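Protein transport protein HOFQ (Aggregatibacter actinomycetemcomitans, PDB 2Y3M) is a secretin of the competence system whose extra-membranous domains bind DNA, probably serving DNA uptake across the outer membrane. Local coordinates at residues 110-115 with 161-166; 136-141 with 145-150; 106-111 with 154-159; 123-126 with 130-133. All coordinates share one frame; numbering follows the deposited sequence.

Contact 1. Residues 110-115 with 161-166; sequences IKLHFA and KLIKEL
Ile163 does most of the touching here: it points from helix 161-166 toward the strand end and the loop of 110-115, and all of its contacts are apolar. Its CG2 is met by two methyls, CG2 of Ile110 at 3.6 Å and CD2 of Leu112, also at 3.6 Å. The far ends of the two isoleucines meet as well, CD1 of Ile110 lying 3.6 Å from CD1 of Ile163. In both residues CG1 is set anti to the carbonyl carbon (chi1 -58° in Ile110, -74° in Ile163), which leaves CG2 anti to the backbone N, and the two side chains cross obliquely with like branch against like. Leu112 comes in at about a right angle to Ile163; its CB starts off to one side, and the end of the chain turns in to deliver CD2.

Further along, a side chain meets backbone: CB of Ala115 rests 3.8 Å from the carbonyl O of Leu166, in the last turn of the helix.

No hydrogen bond joins the two segments. A polar tie comes from just past the helix, where the carboxylate of Asp167 accepts three backbone N-H groups of the loop, those of Phe114 and Ala115 on OD1 and that of His113 on OD2. Leu147 of the adjacent strand touches both Leu112 and Ile163 and extends the apolar layer. This is a C-terminal helix laid against the edge strand of an antiparallel sheet, in a domain of beta-alpha-beta-beta-alpha order, consistent with the type I KH-like fold of this protein's extra-membranous domains.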
loop_
_atom_site.group_PDB
_atom_site.type_symbol
_atom_site.label_atom_id
_atom_site.label_comp_id
_atom_site.label_asym_id
_atom_site.label_seq_id
_atom_site.Cartn_x
_atom_site.Cartn_y
_atom_site.Cartn_z
ATOM N N ILE B 110 10.213 -13.605 -29.175
ATOM C CA ILE B 110 11.499 -14.180 -28.833
ATOM C C ILE B 110 11.452 -14.706 -27.403
ATOM O O ILE B 110 11.148 -13.972 -26.463
ATOM C CB ILE B 110 12.652 -13.182 -29.089
ATOM C CG1 ILE B 110 12.641 -12.767 -30.569
ATOM C CG2 ILE B 110 13.993 -13.815 -28.750
ATOM C CD1 ILE B 110 13.271 -11.433 -30.860
ATOM N N LYS B 111 11.711 -16.000 -27.267
ATOM C CA LYS B 111 11.691 -16.665 -25.978
ATOM C C LYS B 111 13.123 -16.790 -25.490
ATOM O O LYS B 111 13.929 -17.485 -26.100
ATOM C CB LYS B 111 11.066 -18.053 -26.107
ATOM C CG LYS B 111 9.656 -18.057 -26.658
ATOM C CD LYS B 111 9.119 -19.471 -26.739
ATOM C CE LYS B 111 7.621 -19.490 -26.966
ATOM N NZ LYS B 111 7.085 -20.885 -26.866
ATOM N N LEU B 112 13.444 -16.120 -24.390
ATOM C CA LEU B 112 14.814 -16.149 -23.884
ATOM C C LEU B 112 15.092 -17.396 -23.060
ATOM O O LEU B 112 14.184 -17.956 -22.451
ATOM C CB LEU B 112 15.124 -14.885 -23.095
ATOM C CG LEU B 112 14.990 -13.597 -23.904
ATOM C CD1 LEU B 112 15.039 -12.419 -22.971
ATOM C CD2 LEU B 112 16.072 -13.490 -24.977
ATOM N N HIS B 113 16.351 -17.827 -23.058
ATOM C CA HIS B 113 16.749 -19.061 -22.376
ATOM C C HIS B 113 17.796 -18.829 -21.288
ATOM O O HIS B 113 17.919 -19.635 -20.363
ATOM C CB HIS B 113 17.271 -20.091 -23.386
ATOM C CG HIS B 113 16.230 -20.591 -24.340
ATOM N ND1 HIS B 113 15.498 -21.736 -24.112
ATOM C CD2 HIS B 113 15.801 -20.100 -25.527
ATOM C CE1 HIS B 113 14.659 -21.926 -25.116
ATOM N NE2 HIS B 113 14.826 -20.950 -25.989
ATOM N N PHE B 114 18.558 -17.742 -21.404
ATOM C CA PHE B 114 19.662 -17.497 -20.473
ATOM C C PHE B 114 19.675 -16.087 -19.888
ATOM O O PHE B 114 19.991 -15.904 -18.715
ATOM C CB PHE B 114 21.012 -17.824 -21.125
ATOM C CG PHE B 114 21.122 -19.246 -21.607
ATOM C CD1 PHE B 114 21.407 -20.279 -20.714
ATOM C CD2 PHE B 114 20.936 -19.556 -22.952
ATOM C CE1 PHE B 114 21.503 -21.597 -21.154
ATOM C CE2 PHE B 114 21.032 -20.872 -23.405
ATOM C CZ PHE B 114 21.316 -21.893 -22.504
ATOM N N ALA B 115 19.328 -15.100 -20.706
ATOM C CA ALA B 115 19.298 -13.708 -20.271
ATOM C C ALA B 115 17.922 -13.310 -19.734
ATOM O O ALA B 115 16.924 -13.975 -20.018
ATOM C CB ALA B 115 19.713 -12.789 -21.422
ATOM N N LYS B 161 18.230 -11.103 -34.412
ATOM C CA LYS B 161 19.587 -11.628 -34.446
ATOM C C LYS B 161 20.409 -11.123 -33.259
ATOM O O LYS B 161 21.098 -11.900 -32.603
ATOM C CB LYS B 161 20.269 -11.314 -35.781
ATOM C CG LYS B 161 19.803 -12.212 -36.929
ATOM C CD LYS B 161 20.374 -11.769 -38.277
ATOM C CE LYS B 161 21.775 -12.304 -38.507
ATOM N NZ LYS B 161 21.776 -13.780 -38.757
ATOM N N LEU B 162 20.318 -9.829 -32.973
ATOM C CA LEU B 162 21.042 -9.243 -31.843
ATOM C C LEU B 162 20.624 -9.860 -30.497
ATOM O O LEU B 162 21.471 -10.127 -29.639
ATOM C CB LEU B 162 20.862 -7.728 -31.834
ATOM C CG LEU B 162 21.690 -6.837 -30.904
ATOM C CD1 LEU B 162 23.170 -7.212 -30.839
ATOM C CD2 LEU B 162 21.512 -5.392 -31.346
ATOM N N ILE B 163 19.325 -10.107 -30.337
ATOM C CA ILE B 163 18.789 -10.676 -29.104
ATOM C C ILE B 163 19.302 -12.093 -28.882
ATOM O O ILE B 163 19.651 -12.460 -27.759
ATOM C CB ILE B 163 17.247 -10.637 -29.084
ATOM C CG1 ILE B 163 16.773 -9.200 -28.852
ATOM C CG2 ILE B 163 16.686 -11.573 -28.009
ATOM C CD1 ILE B 163 15.330 -8.955 -29.218
ATOM N N LYS B 164 19.368 -12.869 -29.960
ATOM C CA LYS B 164 19.848 -14.242 -29.889
ATOM C C LYS B 164 21.342 -14.353 -29.578
ATOM O O LYS B 164 21.780 -15.358 -29.013
ATOM C CB LYS B 164 19.461 -15.018 -31.151
ATOM C CG LYS B 164 17.963 -15.339 -31.197
ATOM C CD LYS B 164 17.609 -16.402 -32.219
ATOM C CE LYS B 164 16.175 -16.876 -31.994
ATOM N NZ LYS B 164 15.709 -17.827 -33.038
ATOM N N GLU B 165 22.111 -13.322 -29.925
ATOM C CA GLU B 165 23.520 -13.258 -29.530
ATOM C C GLU B 165 23.666 -12.918 -28.052
ATOM O O GLU B 165 24.572 -13.411 -27.382
ATOM C CB GLU B 165 24.307 -12.244 -30.375
ATOM C CG GLU B 165 24.562 -12.659 -31.821
ATOM C CD GLU B 165 24.960 -14.131 -31.987
ATOM O OE1 GLU B 165 25.814 -14.644 -31.223
ATOM O OE2 GLU B 165 24.417 -14.769 -32.910
ATOM N N LEU B 166 22.768 -12.072 -27.555
ATOM C CA LEU B 166 22.805 -11.633 -26.163
ATOM C C LEU B 166 22.229 -12.683 -25.217
ATOM O O LEU B 166 22.457 -12.626 -24.006
ATOM C CB LEU B 166 22.047 -10.314 -25.998
ATOM C CG LEU B 166 22.660 -9.025 -26.550
ATOM C CD1 LEU B 166 21.595 -7.942 -26.620
ATOM C CD2 LEU B 166 23.843 -8.563 -25.710
#

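Contact 2. Residues 136-141 with 145-150; sequences GSITFD and NLLLIQ
Thr139 and Leu148 face each other across the hairpin, and their first torsions decide which groups meet. With OG1 of Thr139 anti to the backbone N (chi1 177°), its CG2 falls between the N and the carbonyl carbon and presses on CB of Leu148 at 3.4 Å, tighter than a usual carbon contact. Leu148 also sets its CG anti to the N (chi1 -168°), and the two side chains run side by side in the same direction. On the other face of the sheet, CD2 of Leu147 touches both CG2 of Ile138, at 3.7 Å, and CB of Phe140, at 3.6 Å. The ring of Phe140 leads away from the partner strand, toward Met121 and Ala117 of helix 117-125, and packs on Leu51 of the second subunit. CG1 of Ile138 rests on CB of Ile149, the two side chains crossing at a slant.

Two full hydrogen-bonded pairs tie the antiparallel backbones, with a longer bond from Asp141 N to Leu146 O (3.2 Å) nearer the turn. Ser137 and Gln150 exchange N-H and carbonyl, 2.9 Å from Ser137 N to Gln150 O and nearly straight in return (Gln150 N to Ser137 O, 174° at the hydrogen). Thr139 and Leu148 do the same, at 2.9 Å from Thr139 N to Leu148 O. Between them CA of Ile138 approaches Leu148 O at 3.2 Å, a CA-H...O contact.

The chemistry divides by face: Ile138, Phe140, Leu147 and Ile149 supply an apolar surface for the helices to cover, whereas Ser137, Thr139, Leu148 and Gln150 make a mixed, more open one, and the backbone bonds fix the register.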
loop_
_atom_site.group_PDB
_atom_site.type_symbol
_atom_site.label_atom_id
_atom_site.label_comp_id
_atom_site.label_asym_id
_atom_site.label_seq_id
_atom_site.Cartn_x
_atom_site.Cartn_y
_atom_site.Cartn_z
ATOM N N GLY B 136 8.183 1.269 -34.622
ATOM C CA GLY B 136 8.552 0.082 -33.867
ATOM C C GLY B 136 8.141 0.105 -32.407
ATOM O O GLY B 136 8.068 1.165 -31.772
ATOM N N SER B 137 7.862 -1.081 -31.880
ATOM C CA SER B 137 7.569 -1.245 -30.470
ATOM C C SER B 137 8.071 -2.597 -29.998
ATOM O O SER B 137 8.188 -3.539 -30.783
ATOM C CB SER B 137 6.067 -1.109 -30.193
ATOM O OG SER B 137 5.337 -2.140 -30.829
ATOM N N ILE B 138 8.383 -2.667 -28.709
ATOM C CA ILE B 138 8.688 -3.921 -28.047
ATOM C C ILE B 138 7.858 -4.026 -26.782
ATOM O O ILE B 138 7.669 -3.042 -26.065
ATOM C CB ILE B 138 10.193 -4.071 -27.733
ATOM C CG1 ILE B 138 10.980 -4.323 -29.031
ATOM C CG2 ILE B 138 10.425 -5.212 -26.737
ATOM C CD1 ILE B 138 12.507 -4.307 -28.877
ATOM N N THR B 139 7.324 -5.217 -26.540
ATOM C CA THR B 139 6.676 -5.515 -25.280
ATOM C C THR B 139 7.364 -6.750 -24.699
ATOM O O THR B 139 7.586 -7.742 -25.401
ATOM C CB THR B 139 5.131 -5.666 -25.436
ATOM O OG1 THR B 139 4.543 -6.021 -24.183
ATOM C CG2 THR B 139 4.773 -6.725 -26.440
ATOM N N PHE B 140 7.741 -6.671 -23.426
ATOM C CA PHE B 140 8.534 -7.730 -22.802
ATOM C C PHE B 140 8.175 -7.954 -21.342
ATOM O O PHE B 140 7.518 -7.119 -20.722
ATOM C CB PHE B 140 10.034 -7.445 -22.944
ATOM C CG PHE B 140 10.501 -6.204 -22.223
ATOM C CD1 PHE B 140 10.309 -4.936 -22.783
ATOM C CD2 PHE B 140 11.158 -6.306 -20.995
ATOM C CE1 PHE B 140 10.758 -3.788 -22.135
ATOM C CE2 PHE B 140 11.609 -5.164 -20.326
ATOM C CZ PHE B 140 11.409 -3.897 -20.896
ATOM N N ASP B 141 8.632 -9.079 -20.798
ATOM C CA ASP B 141 8.267 -9.486 -19.455
ATOM C C ASP B 141 9.321 -10.432 -18.894
ATOM O O ASP B 141 9.612 -11.459 -19.494
ATOM C CB ASP B 141 6.906 -10.184 -19.503
ATOM C CG ASP B 141 6.226 -10.239 -18.164
ATOM O OD1 ASP B 141 6.894 -10.558 -17.160
ATOM O OD2 ASP B 141 5.009 -9.973 -18.116
ATOM N N ASN B 145 9.684 -14.263 -19.454
ATOM C CA ASN B 145 10.942 -13.954 -20.129
ATOM C C ASN B 145 10.822 -13.953 -21.657
ATOM O O ASN B 145 11.695 -14.450 -22.365
ATOM C CB ASN B 145 12.075 -14.861 -19.631
ATOM C CG ASN B 145 13.418 -14.155 -19.610
ATOM O OD1 ASN B 145 13.491 -12.926 -19.554
ATOM N ND2 ASN B 145 14.491 -14.932 -19.648
ATOM N N LEU B 146 9.717 -13.386 -22.138
ATOM C CA LEU B 146 9.438 -13.247 -23.564
ATOM C C LEU B 146 9.756 -11.829 -24.019
ATOM O O LEU B 146 9.678 -10.891 -23.227
ATOM C CB LEU B 146 7.956 -13.525 -23.857
ATOM C CG LEU B 146 7.326 -14.883 -23.547
ATOM C CD1 LEU B 146 5.809 -14.779 -23.566
ATOM C CD2 LEU B 146 7.787 -15.955 -24.511
ATOM N N LEU B 147 10.109 -11.688 -25.295
ATOM C CA LEU B 147 10.219 -10.388 -25.955
ATOM C C LEU B 147 9.363 -10.437 -27.216
ATOM O O LEU B 147 9.486 -11.361 -28.022
ATOM C CB LEU B 147 11.668 -10.083 -26.338
ATOM C CG LEU B 147 12.653 -9.416 -25.376
ATOM C CD1 LEU B 147 14.072 -9.863 -25.691
ATOM C CD2 LEU B 147 12.577 -7.913 -25.457
ATOM N N LEU B 148 8.493 -9.448 -27.378
ATOM C CA LEU B 148 7.643 -9.345 -28.558
ATOM C C LEU B 148 8.013 -8.059 -29.292
ATOM O O LEU B 148 7.918 -6.966 -28.726
ATOM C CB LEU B 148 6.166 -9.332 -28.146
ATOM C CG LEU B 148 5.043 -9.510 -29.180
ATOM C CD1 LEU B 148 3.702 -9.774 -28.486
ATOM C CD2 LEU B 148 4.908 -8.324 -30.139
ATOM N N ILE B 149 8.436 -8.190 -30.547
ATOM C CA ILE B 149 8.852 -7.037 -31.337
ATOM C C ILE B 149 7.980 -6.797 -32.572
ATOM O O ILE B 149 7.615 -7.735 -33.282
ATOM C CB ILE B 149 10.364 -7.108 -31.721
ATOM C CG1 ILE B 149 10.741 -5.939 -32.646
ATOM C CG2 ILE B 149 10.719 -8.469 -32.312
ATOM C CD1 ILE B 149 12.213 -5.807 -32.926
ATOM N N GLN B 150 7.639 -5.533 -32.808
ATOM C CA GLN B 150 6.913 -5.145 -34.012
ATOM C C GLN B 150 7.579 -3.950 -34.681
ATOM O O GLN B 150 7.665 -2.868 -34.095
ATOM C CB GLN B 150 5.449 -4.825 -33.701
ATOM C CG GLN B 150 4.646 -4.453 -34.943
ATOM C CD GLN B 150 3.195 -4.112 -34.654
ATOM O OE1 GLN B 150 2.889 -3.285 -33.794
ATOM N NE2 GLN B 150 2.293 -4.736 -35.392
#

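Contact 3. Residues 106-111 with 154-159; sequences NTATIK and RSVRNI. Unlike the reference sequence in segment 106-111: Asn106 (reference Thr).
Val156 meets Asn106 and Ala108 without help from any flat side-chain group: the carboxamide of Asn106 stays back and only its CB comes near, while the guanidinium of Arg157 has its flat partner on the same helix. At the edge of that guanidinium, in its plane, lies the carboxamide of Asn158; Arg157 NH1 gives a hydrogen bond to Asn158 OD1 at 2.8 Å, the donor lying almost in line with the C=O. This pair turns away from the strand.

The contact proper is carried by the two methyls of Val156. CG1, anti to the backbone N (chi1 170°), reaches CB of Ala108 at 3.7 Å. CG2, anti to the carbonyl carbon, drops onto the backbone of the strand instead, 3.4 Å from the carbonyl O of Asn106, with CB of Asn106 at 4.0 Å. One branched side chain therefore spans two residues that point to the same side of strand 106-111, and no hydrogen bond crosses between the segments.

Asn106 differs from the reference sequence, which has threonine there, and it also packs on Pro153 at the start of helix 153-166. Within the sheet, Ala108 is paired through the backbone with Ile149 of strand 146-151, and Ile159, a turn further along the helix, packs on Ile149 and on Leu131 and Leu132 of the loop that precedes strand 137-141.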
loop_
_atom_site.group_PDB
_atom_site.type_symbol
_atom_site.label_atom_id
_atom_site.label_comp_id
_atom_site.label_asym_id
_atom_site.label_seq_id
_atom_site.Cartn_x
_atom_site.Cartn_y
_atom_site.Cartn_z
ATOM N N ASN B 106 6.365 -6.370 -39.473
ATOM C CA ASN B 106 6.512 -7.765 -39.062
ATOM C C ASN B 106 6.477 -7.913 -37.545
ATOM O O ASN B 106 6.771 -6.967 -36.820
ATOM C CB ASN B 106 7.805 -8.366 -39.617
ATOM C CG ASN B 106 7.691 -8.758 -41.080
ATOM O OD1 ASN B 106 6.681 -8.499 -41.741
ATOM N ND2 ASN B 106 8.738 -9.384 -41.595
ATOM N N THR B 107 6.119 -9.108 -37.083
ATOM C CA THR B 107 6.027 -9.418 -35.658
ATOM C C THR B 107 6.844 -10.662 -35.328
ATOM O O THR B 107 6.891 -11.601 -36.116
ATOM C CB THR B 107 4.554 -9.620 -35.230
ATOM O OG1 THR B 107 3.827 -8.412 -35.463
ATOM C CG2 THR B 107 4.450 -9.966 -33.755
ATOM N N ALA B 108 7.495 -10.659 -34.167
ATOM C CA ALA B 108 8.288 -11.801 -33.722
ATOM C C ALA B 108 8.272 -11.954 -32.205
ATOM O O ALA B 108 8.470 -10.991 -31.465
ATOM C CB ALA B 108 9.720 -11.696 -34.228
ATOM N N THR B 109 8.022 -13.177 -31.758
ATOM C CA THR B 109 8.111 -13.518 -30.353
ATOM C C THR B 109 9.470 -14.145 -30.126
ATOM O O THR B 109 9.847 -15.096 -30.805
ATOM C CB THR B 109 7.020 -14.518 -29.960
ATOM O OG1 THR B 109 5.735 -13.921 -30.166
ATOM C CG2 THR B 109 7.164 -14.941 -28.500
ATOM N N ILE B 110 10.213 -13.605 -29.175
ATOM C CA ILE B 110 11.499 -14.180 -28.833
ATOM C C ILE B 110 11.452 -14.706 -27.403
ATOM O O ILE B 110 11.148 -13.972 -26.463
ATOM C CB ILE B 110 12.652 -13.182 -29.089
ATOM C CG1 ILE B 110 12.641 -12.767 -30.569
ATOM C CG2 ILE B 110 13.993 -13.815 -28.750
ATOM C CD1 ILE B 110 13.271 -11.433 -30.860
ATOM N N LYS B 111 11.711 -16.000 -27.267
ATOM C CA LYS B 111 11.691 -16.665 -25.978
ATOM C C LYS B 111 13.123 -16.790 -25.490
ATOM O O LYS B 111 13.929 -17.485 -26.100
ATOM C CB LYS B 111 11.066 -18.053 -26.107
ATOM C CG LYS B 111 9.656 -18.057 -26.658
ATOM C CD LYS B 111 9.119 -19.471 -26.739
ATOM C CE LYS B 111 7.621 -19.490 -26.966
ATOM N NZ LYS B 111 7.085 -20.885 -26.866
ATOM N N ARG B 154 13.176 -5.495 -41.869
ATOM C CA ARG B 154 14.629 -5.544 -41.677
ATOM C C ARG B 154 15.016 -5.270 -40.216
ATOM O O ARG B 154 15.926 -5.911 -39.673
ATOM C CB ARG B 154 15.335 -4.585 -42.635
ATOM C CG ARG B 154 16.853 -4.668 -42.600
ATOM C CD ARG B 154 17.482 -4.123 -43.880
ATOM N NE ARG B 154 16.739 -2.980 -44.404
ATOM C CZ ARG B 154 16.823 -1.737 -43.934
ATOM N NH1 ARG B 154 17.636 -1.446 -42.925
ATOM N NH2 ARG B 154 16.088 -0.782 -44.482
ATOM N N SER B 155 14.303 -4.331 -39.590
ATOM C CA SER B 155 14.467 -4.034 -38.172
ATOM C C SER B 155 14.198 -5.265 -37.297
ATOM O O SER B 155 15.031 -5.622 -36.459
ATOM C CB SER B 155 13.562 -2.877 -37.768
ATOM O OG SER B 155 13.761 -2.531 -36.410
ATOM N N VAL B 156 13.054 -5.922 -37.500
ATOM C CA VAL B 156 12.726 -7.132 -36.748
ATOM C C VAL B 156 13.849 -8.161 -36.893
ATOM O O VAL B 156 14.324 -8.711 -35.896
ATOM C CB VAL B 156 11.356 -7.750 -37.174
ATOM C CG1 VAL B 156 11.154 -9.138 -36.550
ATOM C CG2 VAL B 156 10.203 -6.824 -36.799
ATOM N N ARG B 157 14.269 -8.391 -38.137
ATOM C CA ARG B 157 15.301 -9.368 -38.491
ATOM C C ARG B 157 16.608 -9.193 -37.706
ATOM O O ARG B 157 17.094 -10.135 -37.083
ATOM C CB ARG B 157 15.586 -9.300 -40.000
ATOM C CG ARG B 157 16.661 -10.255 -40.471
ATOM C CD ARG B 157 17.221 -9.851 -41.828
ATOM N NE ARG B 157 18.203 -10.814 -42.336
ATOM C CZ ARG B 157 19.517 -10.740 -42.125
ATOM N NH1 ARG B 157 20.028 -9.746 -41.406
ATOM N NH2 ARG B 157 20.326 -11.665 -42.635
ATOM N N ASN B 158 17.172 -7.989 -37.753
ATOM C CA ASN B 158 18.460 -7.713 -37.128
ATOM C C ASN B 158 18.424 -7.657 -35.598
ATOM O O ASN B 158 19.404 -8.004 -34.938
ATOM C CB ASN B 158 19.055 -6.430 -37.696
ATOM C CG ASN B 158 19.319 -6.525 -39.184
ATOM O OD1 ASN B 158 19.570 -7.612 -39.718
ATOM N ND2 ASN B 158 19.263 -5.383 -39.866
ATOM N N ILE B 159 17.300 -7.218 -35.043
ATOM C CA ILE B 159 17.158 -7.156 -33.593
ATOM C C ILE B 159 16.944 -8.558 -33.041
ATOM O O ILE B 159 17.499 -8.909 -32.000
ATOM C CB ILE B 159 16.046 -6.190 -33.168
ATOM C CG1 ILE B 159 16.464 -4.760 -33.501
ATOM C CG2 ILE B 159 15.752 -6.314 -31.670
ATOM C CD1 ILE B 159 15.317 -3.812 -33.610
#

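Contact 4. Residues 123-126 with 130-133; sequences SLTG and SLLS
The backbone of helix 117-125 ends at Thr125, Gly126 being the first residue with non-helical angles, and the chain then comes back so that CA of Leu131 passes 5.9 Å from CA of Thr125. Leu131 is the side chain that bridges the return. Its CG stands anti to the backbone N (chi1 169°), which carries the fork of the two methyls over to the last turn of the helix. There they divide the work. CD1 lies 3.6 Å from the carbonyl O of Leu124 and 3.8 Å from its CB, while CD2 touches the same CB at 3.9 Å and reaches on to CG2 of Thr125, also at 3.9 Å. Leu131 and Thr125 slant across one another.

In outline this is a helix C-terminus with the loop after it folded back on the final turn, the link from the helix to the central beta hairpin in a domain with a type I KH-like fold. No hydrogen bond passes between the two segments, and the contact sits near the surface.

Thr125 shows how a small branched side chain can serve two partners. OG1 lies between its own N and carbonyl carbon (chi1 56°), where it hydrogen-bonds to Met121 O one turn back, and CG2 is thereby turned to CD2 of Leu131. Leu124, whose CB is used here, sends the rest of its side chain to Leu162 and Leu166 of helix 153-166. Beyond the contact, Leu131 rests on Ile138 of the sheet, and Leu132 next to it packs on Ile149 and on Tyr74 of strand 67-76.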
loop_
_atom_site.group_PDB
_atom_site.type_symbol
_atom_site.label_atom_id
_atom_site.label_comp_id
_atom_site.label_asym_id
_atom_site.label_seq_id
_atom_site.Cartn_x
_atom_site.Cartn_y
_atom_site.Cartn_z
ATOM N N SER B 123 20.767 -3.450 -22.685
ATOM C CA SER B 123 21.869 -3.600 -23.631
ATOM C C SER B 123 21.488 -3.053 -25.013
ATOM O O SER B 123 22.233 -2.265 -25.594
ATOM C CB SER B 123 22.291 -5.071 -23.720
ATOM O OG SER B 123 23.393 -5.230 -24.593
ATOM N N LEU B 124 20.319 -3.454 -25.515
ATOM C CA LEU B 124 19.829 -3.016 -26.828
ATOM C C LEU B 124 19.595 -1.509 -26.930
ATOM O O LEU B 124 19.875 -0.908 -27.965
ATOM C CB LEU B 124 18.527 -3.732 -27.196
ATOM C CG LEU B 124 18.461 -5.246 -27.408
ATOM C CD1 LEU B 124 17.015 -5.669 -27.608
ATOM C CD2 LEU B 124 19.296 -5.675 -28.584
ATOM N N THR B 125 19.061 -0.911 -25.868
ATOM C CA THR B 125 18.686 0.503 -25.885
ATOM C C THR B 125 19.788 1.393 -25.334
ATOM O O THR B 125 19.727 2.615 -25.486
ATOM C CB THR B 125 17.382 0.772 -25.110
ATOM O OG1 THR B 125 17.510 0.283 -23.770
ATOM C CG2 THR B 125 16.205 0.093 -25.796
ATOM N N GLY B 126 20.786 0.774 -24.698
ATOM C CA GLY B 126 22.008 1.461 -24.261
ATOM C C GLY B 126 22.816 1.934 -25.456
ATOM O O GLY B 126 22.773 1.321 -26.527
ATOM N N SER B 130 18.245 5.557 -31.720
ATOM C CA SER B 130 17.078 4.706 -31.536
ATOM C C SER B 130 17.358 3.278 -32.001
ATOM O O SER B 130 18.006 3.057 -33.025
ATOM C CB SER B 130 15.850 5.288 -32.245
ATOM O OG SER B 130 16.130 5.614 -33.596
ATOM N N LEU B 131 16.878 2.323 -31.209
ATOM C CA LEU B 131 16.951 0.903 -31.519
ATOM C C LEU B 131 15.978 0.530 -32.639
ATOM O O LEU B 131 16.345 -0.182 -33.567
ATOM C CB LEU B 131 16.636 0.093 -30.259
ATOM C CG LEU B 131 16.399 -1.415 -30.348
ATOM C CD1 LEU B 131 17.716 -2.163 -30.534
ATOM C CD2 LEU B 131 15.671 -1.895 -29.086
ATOM N N LEU B 132 14.744 1.021 -32.531
ATOM C CA LEU B 132 13.667 0.748 -33.486
ATOM C C LEU B 132 13.350 1.977 -34.330
ATOM O O LEU B 132 13.718 3.093 -33.971
ATOM C CB LEU B 132 12.393 0.335 -32.733
ATOM C CG LEU B 132 12.453 -0.740 -31.639
ATOM C CD1 LEU B 132 11.232 -0.666 -30.755
ATOM C CD2 LEU B 132 12.584 -2.130 -32.221
ATOM N N SER B 133 12.662 1.764 -35.450
ATOM C CA SER B 133 12.073 2.860 -36.222
ATOM C C SER B 133 10.915 3.465 -35.422
ATOM O O SER B 133 10.382 2.809 -34.526
ATOM C CB SER B 133 11.544 2.347 -37.565
ATOM O OG SER B 133 10.260 1.761 -37.413
#

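In the fold
Contacts 1 and 3 hold the same two elements, strand 106-111 and helix 153-166, one at each end, and both rely on methyls packed on side chains and on backbone carbonyls, with no hydrogen bond between their segments. Contact 1 is buried; contact 3 is only partly so. Contact 2 is different in kind, a hairpin laced by backbone hydrogen bonds, and it joins the others through strand 146-151: Ile110 N to Leu147 O (2.6 Å) and Ile149 N to Ala108 O (2.9 Å) probably bond the neighbouring strands. Contacts 2 and 4 are both local along the chain, but contact 4 lies at the surface and carries no hydrogen bond. Its Leu124 still reaches Ile163 of contact 1.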